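11S globulin (Wrightia tinctoria, PDB 5WXU) probably serves as a seed storage protein, a hexameric nutrient reservoir, and binds the plant hormone auxin (indole-3-acetic acid). Local coordinates at residues H85-R90 against H168-E173; A100-I105 against V182-S187; V106-G111 against A174-V179; V225-D230 against Q249-F254; K328-A333 against T410-K415. One frame throughout, in Å; residues are numbered along the deposited sequence. Where two conformers were deposited one is given.

Interaction 1: residues H85-R90 against H168-E173. With PO4 (phosphate ion), chain N.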
# COMPACT_ATOMS: atom_id res chain seq x y z
N HIS B 85 -31.78 15.25 -11.40
CA HIS B 85 -31.90 16.70 -11.55
C HIS B 85 -32.09 17.05 -13.00
O HIS B 85 -31.47 16.48 -13.86
CB HIS B 85 -30.67 17.43 -11.03
CG HIS B 85 -30.41 17.28 -9.57
ND1 HIS B 85 -31.21 17.84 -8.58
CD2 HIS B 85 -29.40 16.62 -8.92
CE1 HIS B 85 -30.69 17.56 -7.39
NE2 HIS B 85 -29.59 16.81 -7.57
N VAL B 86 -32.97 18.04 -13.27
CA VAL B 86 -33.26 18.42 -14.61
C VAL B 86 -33.04 19.91 -14.62
O VAL B 86 -33.72 20.61 -13.88
CB VAL B 86 -34.68 18.00 -15.03
CG1 VAL B 86 -34.98 18.59 -16.41
CG2 VAL B 86 -34.78 16.48 -15.07
N ILE B 87 -32.02 20.37 -15.33
CA ILE B 87 -31.59 21.75 -15.29
C ILE B 87 -31.95 22.37 -16.64
O ILE B 87 -31.40 21.99 -17.63
CB ILE B 87 -30.08 21.88 -15.04
CG1 ILE B 87 -29.65 21.17 -13.70
CG2 ILE B 87 -29.60 23.31 -14.97
CD1 ILE B 87 -28.16 20.93 -13.60
N GLU B 88 -32.78 23.39 -16.62
CA GLU B 88 -33.11 24.13 -17.85
C GLU B 88 -31.97 24.79 -18.51
O GLU B 88 -30.93 25.05 -17.92
CB GLU B 88 -34.18 25.19 -17.55
CG GLU B 88 -35.50 24.57 -17.19
CD GLU B 88 -36.53 25.60 -16.69
OE1 GLU B 88 -36.42 26.82 -17.00
OE2 GLU B 88 -37.46 25.18 -15.94
N ASN B 89 -32.17 25.20 -19.76
CA ASN B 89 -31.22 26.08 -20.44
C ASN B 89 -30.88 27.32 -19.61
O ASN B 89 -31.73 27.88 -19.02
CB ASN B 89 -31.81 26.52 -21.81
CG ASN B 89 -31.04 27.69 -22.44
OD1 ASN B 89 -31.51 28.86 -22.38
ND2 ASN B 89 -29.84 27.43 -22.97
N ARG B 90 -29.60 27.68 -19.57
CA ARG B 90 -29.02 28.74 -18.78
C ARG B 90 -29.29 28.62 -17.27
O ARG B 90 -29.12 29.58 -16.54
CB ARG B 90 -29.42 30.07 -19.37
CG ARG B 90 -28.77 30.32 -20.73
CD ARG B 90 -29.08 31.69 -21.32
NE ARG B 90 -28.35 31.83 -22.57
CZ ARG B 90 -28.26 32.95 -23.29
NH1 ARG B 90 -28.87 34.07 -22.90
NH2 ARG B 90 -27.53 32.93 -24.42
N HIS B 168 -19.63 21.23 -5.15
CA HIS B 168 -19.75 21.08 -6.57
C HIS B 168 -20.98 21.89 -7.06
O HIS B 168 -21.86 22.18 -6.32
CB HIS B 168 -19.90 19.64 -6.93
CG HIS B 168 -21.03 18.95 -6.21
ND1 HIS B 168 -20.87 18.45 -4.93
CD2 HIS B 168 -22.35 18.82 -6.51
CE1 HIS B 168 -22.04 17.99 -4.51
NE2 HIS B 168 -22.95 18.20 -5.45
N TRP B 169 -20.97 22.20 -8.34
CA TRP B 169 -22.04 23.00 -8.95
C TRP B 169 -22.08 22.68 -10.39
O TRP B 169 -21.16 22.09 -10.92
CB TRP B 169 -21.82 24.52 -8.75
CG TRP B 169 -20.52 25.07 -9.28
CD1 TRP B 169 -19.32 25.19 -8.58
CD2 TRP B 169 -20.22 25.56 -10.59
NE1 TRP B 169 -18.32 25.69 -9.36
CE2 TRP B 169 -18.84 25.94 -10.61
CE3 TRP B 169 -20.97 25.71 -11.78
CZ2 TRP B 169 -18.20 26.40 -11.73
CZ3 TRP B 169 -20.34 26.24 -12.85
CH2 TRP B 169 -19.01 26.61 -12.85
N ALA B 170 -23.21 23.01 -11.04
CA ALA B 170 -23.35 22.64 -12.44
C ALA B 170 -24.15 23.76 -13.18
O ALA B 170 -24.96 24.43 -12.59
CB ALA B 170 -24.04 21.31 -12.59
N TYR B 171 -23.81 23.95 -14.43
CA TYR B 171 -24.44 24.97 -15.29
C TYR B 171 -24.69 24.34 -16.67
O TYR B 171 -23.81 23.71 -17.25
CB TYR B 171 -23.53 26.17 -15.41
CG TYR B 171 -24.06 27.20 -16.38
CD1 TYR B 171 -25.17 27.93 -16.07
CD2 TYR B 171 -23.48 27.38 -17.63
CE1 TYR B 171 -25.69 28.86 -16.98
CE2 TYR B 171 -23.99 28.31 -18.53
CZ TYR B 171 -25.08 29.04 -18.19
OH TYR B 171 -25.58 29.95 -19.12
N ASN B 172 -25.91 24.53 -17.15
CA ASN B 172 -26.35 24.03 -18.46
C ASN B 172 -26.13 25.10 -19.51
O ASN B 172 -26.85 26.11 -19.52
CB ASN B 172 -27.84 23.67 -18.42
CG ASN B 172 -28.29 23.08 -19.73
OD1 ASN B 172 -27.46 22.72 -20.57
ND2 ASN B 172 -29.60 22.92 -19.89
N GLU B 173 -25.20 24.86 -20.42
CA GLU B 173 -24.98 25.77 -21.51
C GLU B 173 -25.72 25.39 -22.80
O GLU B 173 -25.64 26.13 -23.76
CB GLU B 173 -23.46 25.93 -21.76
CG GLU B 173 -22.77 24.70 -22.30
CD GLU B 173 -21.25 24.89 -22.33
OE1 GLU B 173 -20.78 26.05 -22.17
OE2 GLU B 173 -20.54 23.87 -22.51
P PO4 N . -26.58 17.33 -4.68
O1 PO4 N . -26.47 18.28 -3.38
O2 PO4 N . -25.70 17.54 -5.90
O3 PO4 N . -25.97 15.97 -4.29
O4 PO4 N . -27.99 16.86 -5.05
O HOH W 1 -27.59 28.96 -24.12
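The chain leaving strand 80-87 crosses the end of strand 168-172 at a slant: the lines from CA of residue 87 to 90 and of residue 170 to 173 lie 52° apart, and the nearest CA atoms, Arg-90 and Asn-172, are separated by 5.4 Å. One weak backbone bond, Arg-90 N to Asn-172 O at 3.2 Å, spans the gap. Most of the polar work falls to the Asn-172 side chain, whose CG stands anti to the backbone N (chi1 -177°). This carries ND2 to within 3.0 Å of Ile-87 O and 3.2 Å of Glu-88 O, both weak bonds because the N-H directions are bent. ND2 also reaches Glu-176 O, and OD1 accepts from Ala-174 N, so bonds at both ends fix which way the amide is turned. Ile-87 CG2 slides past Asn-172 CB at 3.9 Å. Beside it, Tyr-171 presents a ring edge, with CE1 3.5 Å from Arg-90 O, while its OH bonds Leu-265 N. At the far end the two strands are joined by a phosphate, probably from the crystallisation liquor: His-85 NE2 donates to O4 and His-168 NE2 to O2, the second bond at 161°. Ser-96, Asn-98 and Arg-199 complete this anion site. Strand 80-87 lies beside 178-185 in one sheet and 168-172 beside 91-98 and 110-115 in the other, so the contact joins both sheets of the N-terminal cupin barrel.

Interaction 2: residues A100-I105 against V182-S187; sequences APMLII and VIHDLS
Strands 102-105 and 182-185 run antiparallel (171°) with their axes 4.8 Å apart, and the packing is tightest on the face carrying Met-102, Ile-104, Val-182 and His-184. Met-102 and His-184 form a non-hydrogen-bonded pair, which sets Met-102 CB over the His-184 ring face, 4.1 Å from its centroid, a CH-pi contact. Met-102 CG, crowded between backbone N and carbonyl carbon (chi1 67°), brings SD to 3.5 Å from His-184 NE2, which bonds Asn-98. Val-182 CG1 lies alongside Met-102 CB at 3.9 Å. Two backbone bonds are nearly straight, Ile-183 N to Leu-103 O (2.9 Å, 174°) and Asp-185 N to Pro-101 O (2.9 Å); Leu-103 N to Ile-183 O is more bent. On the other face Leu-103 and Ile-183 turn to Val-408 of the second cupin domain. No side is open to solvent: Ala-100 CB still lies 3.4 Å from Asp-185 O, and the contact loosens at Leu-186 and Ser-187, the latter touching nothing in 100-105. Such antiparallel pairing is characteristic of the cupin jelly roll.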
# COMPACT_ATOMS: atom_id res chain seq x y z
N ALA B 100 -22.06 12.19 1.64
CA ALA B 100 -21.84 10.88 1.01
C ALA B 100 -21.25 11.18 -0.31
O ALA B 100 -21.61 12.15 -0.96
CB ALA B 100 -23.14 10.11 0.80
N PRO B 101 -20.33 10.33 -0.77
CA PRO B 101 -19.81 10.36 -2.15
C PRO B 101 -20.91 9.94 -3.16
O PRO B 101 -21.96 9.41 -2.75
CB PRO B 101 -18.67 9.40 -2.12
CG PRO B 101 -19.11 8.38 -1.09
CD PRO B 101 -19.89 9.11 -0.05
N MET B 102 -20.68 10.26 -4.42
CA MET B 102 -21.69 10.03 -5.45
C MET B 102 -21.05 9.76 -6.76
O MET B 102 -19.95 10.22 -7.01
CB MET B 102 -22.58 11.27 -5.55
CG MET B 102 -21.82 12.46 -6.08
SD MET B 102 -22.61 14.00 -5.62
CE MET B 102 -21.28 15.10 -5.55
N LEU B 103 -21.74 9.04 -7.65
CA LEU B 103 -21.53 9.09 -9.04
C LEU B 103 -22.71 9.87 -9.70
O LEU B 103 -23.91 9.70 -9.29
CB LEU B 103 -21.49 7.71 -9.59
CG LEU B 103 -20.40 6.79 -9.06
CD1 LEU B 103 -20.32 5.61 -9.97
CD2 LEU B 103 -19.05 7.47 -9.03
N ILE B 104 -22.36 10.72 -10.63
CA ILE B 104 -23.35 11.49 -11.44
C ILE B 104 -23.31 10.98 -12.86
O ILE B 104 -22.25 10.96 -13.47
CB ILE B 104 -23.01 12.97 -11.41
CG1 ILE B 104 -23.07 13.49 -9.98
CG2 ILE B 104 -24.07 13.77 -12.23
CD1 ILE B 104 -22.58 14.89 -9.76
N ILE B 105 -24.44 10.52 -13.40
CA ILE B 105 -24.54 10.08 -14.80
C ILE B 105 -25.19 11.21 -15.58
O ILE B 105 -26.26 11.68 -15.21
CB ILE B 105 -25.39 8.83 -14.91
CG1 ILE B 105 -24.68 7.68 -14.23
CG2 ILE B 105 -25.64 8.49 -16.38
CD1 ILE B 105 -25.69 6.71 -13.74
N VAL B 182 -28.01 11.15 -10.05
CA VAL B 182 -27.03 11.19 -8.93
C VAL B 182 -27.37 10.03 -7.99
O VAL B 182 -28.49 9.93 -7.43
CB VAL B 182 -27.08 12.47 -8.14
CG1 VAL B 182 -25.95 12.48 -7.12
CG2 VAL B 182 -27.00 13.71 -9.04
N ILE B 183 -26.38 9.16 -7.81
CA ILE B 183 -26.46 8.06 -6.88
C ILE B 183 -25.49 8.42 -5.76
O ILE B 183 -24.26 8.49 -5.94
CB ILE B 183 -26.08 6.73 -7.49
CG1 ILE B 183 -26.89 6.40 -8.73
CG2 ILE B 183 -26.29 5.61 -6.47
CD1 ILE B 183 -28.40 6.55 -8.59
N HIS B 184 -26.06 8.66 -4.60
CA HIS B 184 -25.27 8.92 -3.37
C HIS B 184 -25.10 7.65 -2.58
O HIS B 184 -26.09 6.96 -2.35
CB HIS B 184 -25.92 9.96 -2.47
CG HIS B 184 -25.76 11.36 -2.92
ND1 HIS B 184 -26.76 12.01 -3.61
CD2 HIS B 184 -24.78 12.30 -2.72
CE1 HIS B 184 -26.39 13.24 -3.89
NE2 HIS B 184 -25.19 13.44 -3.37
N ASP B 185 -23.86 7.34 -2.19
CA ASP B 185 -23.56 6.09 -1.45
C ASP B 185 -23.56 6.40 0.03
O ASP B 185 -22.53 6.81 0.62
CB ASP B 185 -22.22 5.55 -1.95
CG ASP B 185 -21.84 4.29 -1.30
OD1 ASP B 185 -22.67 3.72 -0.55
OD2 ASP B 185 -20.62 3.92 -1.47
N LEU B 186 -24.72 6.27 0.66
CA LEU B 186 -24.82 6.62 2.06
C LEU B 186 -24.03 5.75 3.02
O LEU B 186 -23.58 6.23 4.03
CB LEU B 186 -26.29 6.53 2.52
CG LEU B 186 -27.24 7.44 1.73
CD1 LEU B 186 -28.66 7.21 2.26
CD2 LEU B 186 -26.90 8.90 1.77
N SER B 187 -23.87 4.48 2.73
CA SER B 187 -23.21 3.58 3.63
C SER B 187 -21.70 3.64 3.53
O SER B 187 -21.02 2.88 4.21
CB SER B 187 -23.67 2.10 3.48
OG SER B 187 -23.07 1.46 2.36

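Interaction 3: residues V106-G111 against A174-V179; sequences VVQGHG and ATEKLV
Gln-108 and Lys-177 meet side chain to backbone: Gln-108 CG stands anti to its own N (chi1 169°) and the chain extends until NE2 lies 2.9 Å from Lys-177 O. The acceptor lies near the amide plane, the nitrogen above the carbonyl plane. Ala-174 CB hangs over one face of the His-110 ring, 3.4 Å from CE1 and offset toward the rim, a CH-pi contact. His-110 CG sits crowded between backbone N and carbonyl carbon (chi1 73°), and Glu-176 OE1 lies 4.2 Å from its ND1, close enough perhaps to favour protonation. Leu-178 CD1 crosses Val-106 CG1 obliquely at 3.9 Å, and Val-179 CG1 likewise meets Val-107 CB at 3.8 Å. Water 2 accepts from His-110 N and may donate to Glu-176 O, bridging to the loop before strand 178-185. Val-107 N bonds Val-179 O (2.9 Å) while Val-179 N bonds Gln-108 O (2.9 Å). Two residues thus face one, a classic beta bulge where strand 102-108 ends and 178-185 begins in the N-terminal cupin barrel.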
# COMPACT_ATOMS: atom_id res chain seq x y z
N VAL B 106 -24.51 11.70 -16.58
CA VAL B 106 -25.08 12.72 -17.45
C VAL B 106 -25.92 12.00 -18.48
O VAL B 106 -25.40 11.47 -19.49
CB VAL B 106 -24.04 13.63 -18.09
CG1 VAL B 106 -24.79 14.74 -18.88
CG2 VAL B 106 -23.10 14.19 -17.01
N VAL B 107 -27.24 12.06 -18.27
CA VAL B 107 -28.23 11.30 -19.05
C VAL B 107 -28.55 11.99 -20.37
O VAL B 107 -28.76 11.33 -21.40
CB VAL B 107 -29.52 11.13 -18.20
CG1 VAL B 107 -30.64 10.52 -19.03
CG2 VAL B 107 -29.28 10.18 -17.05
N GLN B 108 -28.49 13.31 -20.35
CA GLN B 108 -28.74 14.15 -21.51
C GLN B 108 -28.12 15.52 -21.31
O GLN B 108 -28.11 16.02 -20.21
CB GLN B 108 -30.25 14.31 -21.69
CG GLN B 108 -30.69 15.38 -22.69
CD GLN B 108 -32.22 15.52 -22.71
OE1 GLN B 108 -32.92 14.54 -22.99
NE2 GLN B 108 -32.74 16.74 -22.43
N GLY B 109 -27.64 16.12 -22.38
CA GLY B 109 -27.24 17.48 -22.37
C GLY B 109 -25.77 17.63 -22.23
O GLY B 109 -25.03 16.64 -22.33
N HIS B 110 -25.36 18.84 -22.06
CA HIS B 110 -23.94 19.19 -21.86
C HIS B 110 -23.83 20.49 -21.13
O HIS B 110 -24.72 21.37 -21.14
CB HIS B 110 -23.12 19.17 -23.16
CG HIS B 110 -23.39 20.31 -24.07
ND1 HIS B 110 -24.34 20.27 -25.07
CD2 HIS B 110 -22.78 21.51 -24.17
CE1 HIS B 110 -24.34 21.43 -25.70
NE2 HIS B 110 -23.40 22.20 -25.19
N GLY B 111 -22.76 20.61 -20.35
CA GLY B 111 -22.62 21.79 -19.54
C GLY B 111 -21.29 21.89 -18.83
O GLY B 111 -20.35 21.32 -19.28
N ALA B 174 -26.40 24.26 -22.81
CA ALA B 174 -27.07 23.76 -24.02
C ALA B 174 -28.50 24.30 -24.07
O ALA B 174 -29.01 24.81 -23.08
CB ALA B 174 -27.11 22.27 -23.96
N THR B 175 -29.13 24.17 -25.24
CA THR B 175 -30.55 24.46 -25.35
C THR B 175 -31.44 23.38 -24.75
O THR B 175 -32.55 23.70 -24.21
CB THR B 175 -30.92 24.74 -26.85
OG1 THR B 175 -30.47 23.66 -27.64
CG2 THR B 175 -30.20 26.00 -27.34
N GLU B 176 -31.06 22.09 -24.91
CA GLU B 176 -31.80 20.99 -24.27
C GLU B 176 -31.47 20.89 -22.78
O GLU B 176 -30.41 21.37 -22.35
CB GLU B 176 -31.61 19.61 -24.92
CG GLU B 176 -30.25 18.96 -24.75
CD GLU B 176 -29.13 19.42 -25.69
OE1 GLU B 176 -28.16 18.59 -25.77
OE2 GLU B 176 -29.12 20.55 -26.31
N LYS B 177 -32.39 20.31 -22.05
CA LYS B 177 -32.24 20.23 -20.57
C LYS B 177 -31.02 19.34 -20.30
O LYS B 177 -30.76 18.39 -21.04
CB LYS B 177 -33.48 19.62 -19.93
CG LYS B 177 -34.62 20.61 -19.95
CD LYS B 177 -35.92 20.07 -19.42
CE LYS B 177 -36.90 21.22 -19.20
NZ LYS B 177 -38.28 20.74 -18.94
N LEU B 178 -30.29 19.70 -19.25
CA LEU B 178 -29.19 18.88 -18.72
C LEU B 178 -29.77 17.99 -17.67
O LEU B 178 -30.36 18.48 -16.73
CB LEU B 178 -28.17 19.80 -18.16
CG LEU B 178 -26.95 19.18 -17.46
CD1 LEU B 178 -26.13 18.37 -18.44
CD2 LEU B 178 -26.07 20.27 -16.89
N VAL B 179 -29.65 16.66 -17.79
CA VAL B 179 -30.37 15.74 -16.91
C VAL B 179 -29.24 14.93 -16.24
O VAL B 179 -28.44 14.33 -16.95
CB VAL B 179 -31.33 14.81 -17.66
CG1 VAL B 179 -31.87 13.74 -16.75
CG2 VAL B 179 -32.45 15.64 -18.30
O HOH W 2 -27.78 20.36 -21.64

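Interaction 4: residues V225-D230 against Q249-F254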
# COMPACT_ATOMS: atom_id res chain seq x y z
N VAL B 225 -26.60 26.82 3.86
CA VAL B 225 -25.76 26.84 5.09
C VAL B 225 -25.49 28.18 5.73
O VAL B 225 -25.06 28.21 6.91
CB VAL B 225 -24.35 26.14 4.89
CG1 VAL B 225 -24.54 24.74 4.48
CG2 VAL B 225 -23.39 26.85 4.01
N PHE B 226 -25.75 29.27 4.98
CA PHE B 226 -25.54 30.60 5.50
C PHE B 226 -26.72 31.06 6.34
O PHE B 226 -26.54 31.90 7.20
CB PHE B 226 -25.32 31.59 4.37
CG PHE B 226 -24.10 31.31 3.53
CD1 PHE B 226 -22.85 31.31 4.10
CD2 PHE B 226 -24.21 31.00 2.17
CE1 PHE B 226 -21.73 31.02 3.36
CE2 PHE B 226 -23.09 30.70 1.42
CZ PHE B 226 -21.84 30.77 2.01
N GLN B 227 -27.89 30.47 6.13
CA GLN B 227 -29.09 30.83 6.89
C GLN B 227 -29.00 30.66 8.40
O GLN B 227 -29.48 31.53 9.10
CB GLN B 227 -30.34 30.11 6.32
CG GLN B 227 -30.70 30.74 4.98
CD GLN B 227 -31.92 30.14 4.30
OE1 GLN B 227 -32.55 29.23 4.81
NE2 GLN B 227 -32.35 30.77 3.18
N PRO B 228 -28.45 29.54 8.91
CA PRO B 228 -28.43 29.37 10.40
C PRO B 228 -27.35 30.10 11.12
O PRO B 228 -27.03 29.75 12.24
CB PRO B 228 -28.28 27.86 10.57
CG PRO B 228 -27.66 27.36 9.30
CD PRO B 228 -28.24 28.24 8.21
N LEU B 229 -26.75 31.13 10.52
CA LEU B 229 -25.64 31.88 11.07
C LEU B 229 -26.08 33.34 11.31
O LEU B 229 -27.00 33.90 10.61
CB LEU B 229 -24.47 31.84 10.11
CG LEU B 229 -23.95 30.42 9.76
CD1 LEU B 229 -22.80 30.44 8.77
CD2 LEU B 229 -23.51 29.71 11.04
N ASP B 230 -25.41 33.99 12.26
CA ASP B 230 -25.60 35.43 12.52
C ASP B 230 -24.93 36.19 11.43
O ASP B 230 -23.73 36.07 11.24
CB ASP B 230 -24.98 35.77 13.88
CG ASP B 230 -25.03 37.24 14.24
OD1 ASP B 230 -25.41 38.11 13.41
OD2 ASP B 230 -24.76 37.50 15.42
N GLN B 249 -27.60 34.73 2.50
CA GLN B 249 -28.70 34.03 3.18
C GLN B 249 -29.97 34.01 2.37
O GLN B 249 -30.90 33.32 2.73
CB GLN B 249 -28.97 34.63 4.59
CG GLN B 249 -27.74 34.61 5.48
CD GLN B 249 -28.01 35.17 6.86
OE1 GLN B 249 -28.55 36.26 7.00
NE2 GLN B 249 -27.67 34.40 7.89
N SER B 250 -29.97 34.75 1.27
CA SER B 250 -31.01 34.66 0.26
C SER B 250 -32.31 35.15 0.81
O SER B 250 -33.33 34.64 0.46
CB SER B 250 -31.21 33.23 -0.26
OG SER B 250 -31.90 33.19 -1.53
N GLU B 251 -32.28 36.09 1.73
CA GLU B 251 -33.56 36.53 2.24
C GLU B 251 -34.24 37.34 1.11
O GLU B 251 -33.57 38.01 0.23
CB GLU B 251 -33.48 37.14 3.67
CG GLU B 251 -33.89 36.16 4.84
CD GLU B 251 -33.95 34.63 4.50
OE1 GLU B 251 -34.92 34.18 3.81
OE2 GLU B 251 -33.07 33.85 4.96
N ASN B 252 -35.55 37.12 1.06
CA ASN B 252 -36.41 37.65 0.01
C ASN B 252 -36.02 37.19 -1.39
O ASN B 252 -36.29 37.91 -2.34
CB ASN B 252 -36.44 39.19 0.04
CG ASN B 252 -36.76 39.72 1.42
OD1 ASN B 252 -37.67 39.21 2.11
ND2 ASN B 252 -35.99 40.73 1.86
N ASP B 253 -35.38 36.02 -1.52
CA ASP B 253 -34.94 35.50 -2.83
C ASP B 253 -35.36 34.05 -2.79
O ASP B 253 -34.72 33.24 -2.11
CB ASP B 253 -33.42 35.75 -2.97
CG ASP B 253 -32.77 35.04 -4.18
OD1 ASP B 253 -33.48 34.38 -4.99
OD2 ASP B 253 -31.51 35.19 -4.32
N PHE B 254 -36.47 33.72 -3.47
CA PHE B 254 -37.11 32.43 -3.50
C PHE B 254 -37.08 31.78 -4.90
O PHE B 254 -38.11 31.37 -5.44
CB PHE B 254 -38.56 32.57 -3.01
CG PHE B 254 -38.66 33.26 -1.67
CD1 PHE B 254 -38.23 32.61 -0.51
CD2 PHE B 254 -39.12 34.59 -1.57
CE1 PHE B 254 -38.28 33.23 0.74
CE2 PHE B 254 -39.19 35.21 -0.34
CZ PHE B 254 -38.76 34.54 0.81
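From the end of helix 242-248, the side chain of Gln-249 reaches into the type I turn 226-229. Its CB lies 4.3 Å from Gln-227 CG. CG, anti to the carbonyl carbon (chi1 -56°), touches Phe-226 CB at 4.0 Å and passes 3.4 Å from Phe-226 O. CD runs on extended, so that NE2 meets two carbonyls. The bond from Gln-249 NE2 to Phe-226 O (2.8 Å) is nearly straight at 172° and lies in the amide plane, though the donor stands above the carbonyl plane. That from Gln-249 NE2 to Leu-229 O is as short at 2.8 Å but weak, being bent to 126°. NE2 therefore links the first and last carbonyls of the turn. In return, Gln-227 NE2 donates to Gln-249 O (3.0 Å) and also to Asn-205 OD1. Ser-250 closes helix 242-248 in a Schellman motif, and Asp-230 N-caps helix 231-238. The contact thus ties together the loops flanking these helices, against a second subunit whose Arg-364 and Lys-372 pair with Asp-230 and Glu-251.

Interaction 5: residues K328-A333 against T410-K415; sequences KLQLSA and TNDRAK. With PO4 (phosphate ion), chain O.
The loop after strand 402-409 of the C-terminal cupin domain packs against the turn joining helix 325-329 to strand 332-338, with Ser-332 bonded to both Asn-411 and Ala-414. Its OG, anti to the carbonyl carbon (chi1 -58°), donates to Asn-411 O at only 2.4 Å, very short, so strain or positional error is possible. The same OG accepts from Ala-414 N at 3.2 Å, almost straight (174°), while Ala-414 CB rests 3.6 Å from OG. Gln-330, just past the helix with positive phi, brings its CA within 4.2 Å of Asp-412 CA. In this barrel strands 332-338 and 402-409 are antiparallel neighbours; past Lys-409 the regular pairing stops and the Ser-332 side chain takes over. Water 3 donates to Gln-330 OE1 (3.0 Å) and Asn-411 OD1 (2.7 Å), while Asn-411 ND2 bonds Asn-351 O. Leu-331 O is buried without a partner. Lys-415 NZ bonds Arg-413 O and O2 (2.7 Å) of a phosphate, probably from the crystallisation liquor, also held by Tyr-321 and Thr-289 of a fourth subunit.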
# COMPACT_ATOMS: atom_id res chain seq x y z
N LYS B 328 -10.59 5.29 -4.00
CA LYS B 328 -10.85 5.99 -2.71
C LYS B 328 -12.35 5.92 -2.39
O LYS B 328 -12.76 5.68 -1.24
CB LYS B 328 -10.46 7.46 -2.89
CG LYS B 328 -10.85 8.50 -1.82
CD LYS B 328 -10.47 9.92 -2.30
CE LYS B 328 -11.06 11.06 -1.45
NZ LYS B 328 -10.42 11.19 -0.11
N LEU B 329 -13.15 6.07 -3.43
CA LEU B 329 -14.61 6.14 -3.27
C LEU B 329 -15.31 4.80 -3.10
O LEU B 329 -16.46 4.76 -2.64
CB LEU B 329 -15.22 6.96 -4.40
CG LEU B 329 -14.77 8.42 -4.54
CD1 LEU B 329 -15.66 9.02 -5.63
CD2 LEU B 329 -14.91 9.15 -3.21
N GLN B 330 -14.65 3.72 -3.50
CA GLN B 330 -15.18 2.34 -3.43
C GLN B 330 -16.51 2.26 -4.21
O GLN B 330 -17.47 1.69 -3.75
CB GLN B 330 -15.40 1.92 -1.98
CG GLN B 330 -14.11 2.20 -1.18
CD GLN B 330 -14.03 1.38 0.07
OE1 GLN B 330 -15.03 1.13 0.70
NE2 GLN B 330 -12.82 0.97 0.45
N LEU B 331 -16.49 2.80 -5.42
CA LEU B 331 -17.62 2.72 -6.36
C LEU B 331 -17.11 2.36 -7.75
O LEU B 331 -15.90 2.57 -8.08
CB LEU B 331 -18.32 4.08 -6.39
CG LEU B 331 -19.04 4.51 -5.10
CD1 LEU B 331 -19.36 5.99 -5.21
CD2 LEU B 331 -20.35 3.74 -4.92
N SER B 332 -18.04 1.81 -8.56
CA SER B 332 -17.77 1.41 -9.93
C SER B 332 -19.03 1.76 -10.73
O SER B 332 -20.11 1.89 -10.14
CB SER B 332 -17.62 -0.13 -10.05
OG SER B 332 -16.62 -0.73 -9.27
N ALA B 333 -18.90 1.74 -12.05
CA ALA B 333 -20.10 1.84 -12.91
C ALA B 333 -19.90 1.16 -14.19
O ALA B 333 -18.85 0.68 -14.47
CB ALA B 333 -20.40 3.33 -13.15
N THR B 410 -21.63 -0.81 -5.70
CA THR B 410 -21.11 -0.34 -4.39
C THR B 410 -19.77 -1.02 -3.99
O THR B 410 -19.55 -1.40 -2.82
CB THR B 410 -22.12 -0.53 -3.26
OG1 THR B 410 -22.50 -1.92 -3.17
CG2 THR B 410 -23.35 0.24 -3.44
N ASN B 411 -18.89 -1.07 -4.96
CA ASN B 411 -17.54 -1.44 -4.61
C ASN B 411 -16.63 -0.96 -5.75
O ASN B 411 -16.98 -0.84 -6.91
CB ASN B 411 -17.42 -2.96 -4.32
CG ASN B 411 -16.50 -3.27 -3.11
OD1 ASN B 411 -15.77 -2.36 -2.59
ND2 ASN B 411 -16.55 -4.52 -2.64
N ASP B 412 -15.41 -0.68 -5.39
CA ASP B 412 -14.60 -0.48 -6.55
C ASP B 412 -14.23 -1.94 -6.91
O ASP B 412 -14.43 -2.99 -6.14
CB ASP B 412 -13.51 0.61 -6.53
CG ASP B 412 -12.37 0.23 -5.72
OD1 ASP B 412 -12.71 -0.16 -4.59
OD2 ASP B 412 -11.21 0.30 -6.22
N ARG B 413 -13.89 -1.99 -8.13
CA ARG B 413 -13.63 -3.25 -8.79
C ARG B 413 -14.73 -4.27 -8.59
O ARG B 413 -14.47 -5.46 -8.33
CB ARG B 413 -12.24 -3.80 -8.43
CG ARG B 413 -11.13 -2.79 -8.82
CD ARG B 413 -9.77 -3.25 -8.35
NE ARG B 413 -8.87 -2.14 -8.39
CZ ARG B 413 -7.62 -2.17 -7.96
NH1 ARG B 413 -7.10 -3.31 -7.51
NH2 ARG B 413 -6.89 -1.07 -8.02
N ALA B 414 -15.97 -3.80 -8.72
CA ALA B 414 -17.11 -4.67 -8.64
C ALA B 414 -17.02 -5.74 -9.76
O ALA B 414 -16.68 -5.45 -10.87
CB ALA B 414 -18.35 -3.86 -8.79
N LYS B 415 -17.31 -6.97 -9.41
CA LYS B 415 -17.23 -8.07 -10.37
C LYS B 415 -18.50 -8.89 -10.26
O LYS B 415 -19.17 -8.87 -9.21
CB LYS B 415 -16.05 -8.96 -10.09
CG LYS B 415 -14.73 -8.42 -10.64
CD LYS B 415 -13.53 -9.20 -10.07
CE LYS B 415 -13.18 -8.84 -8.62
NZ LYS B 415 -12.59 -7.48 -8.34
P PO4 O . -9.14 -7.29 -9.37
O1 PO4 O . -8.32 -6.14 -8.83
O2 PO4 O . -10.49 -6.93 -9.88
O3 PO4 O . -8.22 -7.76 -10.50
O4 PO4 O . -9.25 -8.30 -8.22
O HOH W 3 -16.71 -1.05 -0.39

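Interactions 1, 2 and 3 belong to the N-terminal cupin domain and cross along the chain or nest, interaction 3 lying inside the loop closed by interaction 2. The latter two share strands 102-108 and 178-185, with centres about 19 Å apart. Interaction 1, about 8 Å from interaction 3 between centres, meets it through Ile-87 N and Leu-178 O. Interaction 5 follows later in the chain, in the C-terminal cupin domain, yet its centre is about 11 Å from that of interaction 2: Leu-103 and Asp-185 touch Leu-331, Ser-332 and Ala-333, so the two barrels meet there. Interaction 4, in the helical region, is about 22 to 37 Å from the others between centres and faces a second subunit.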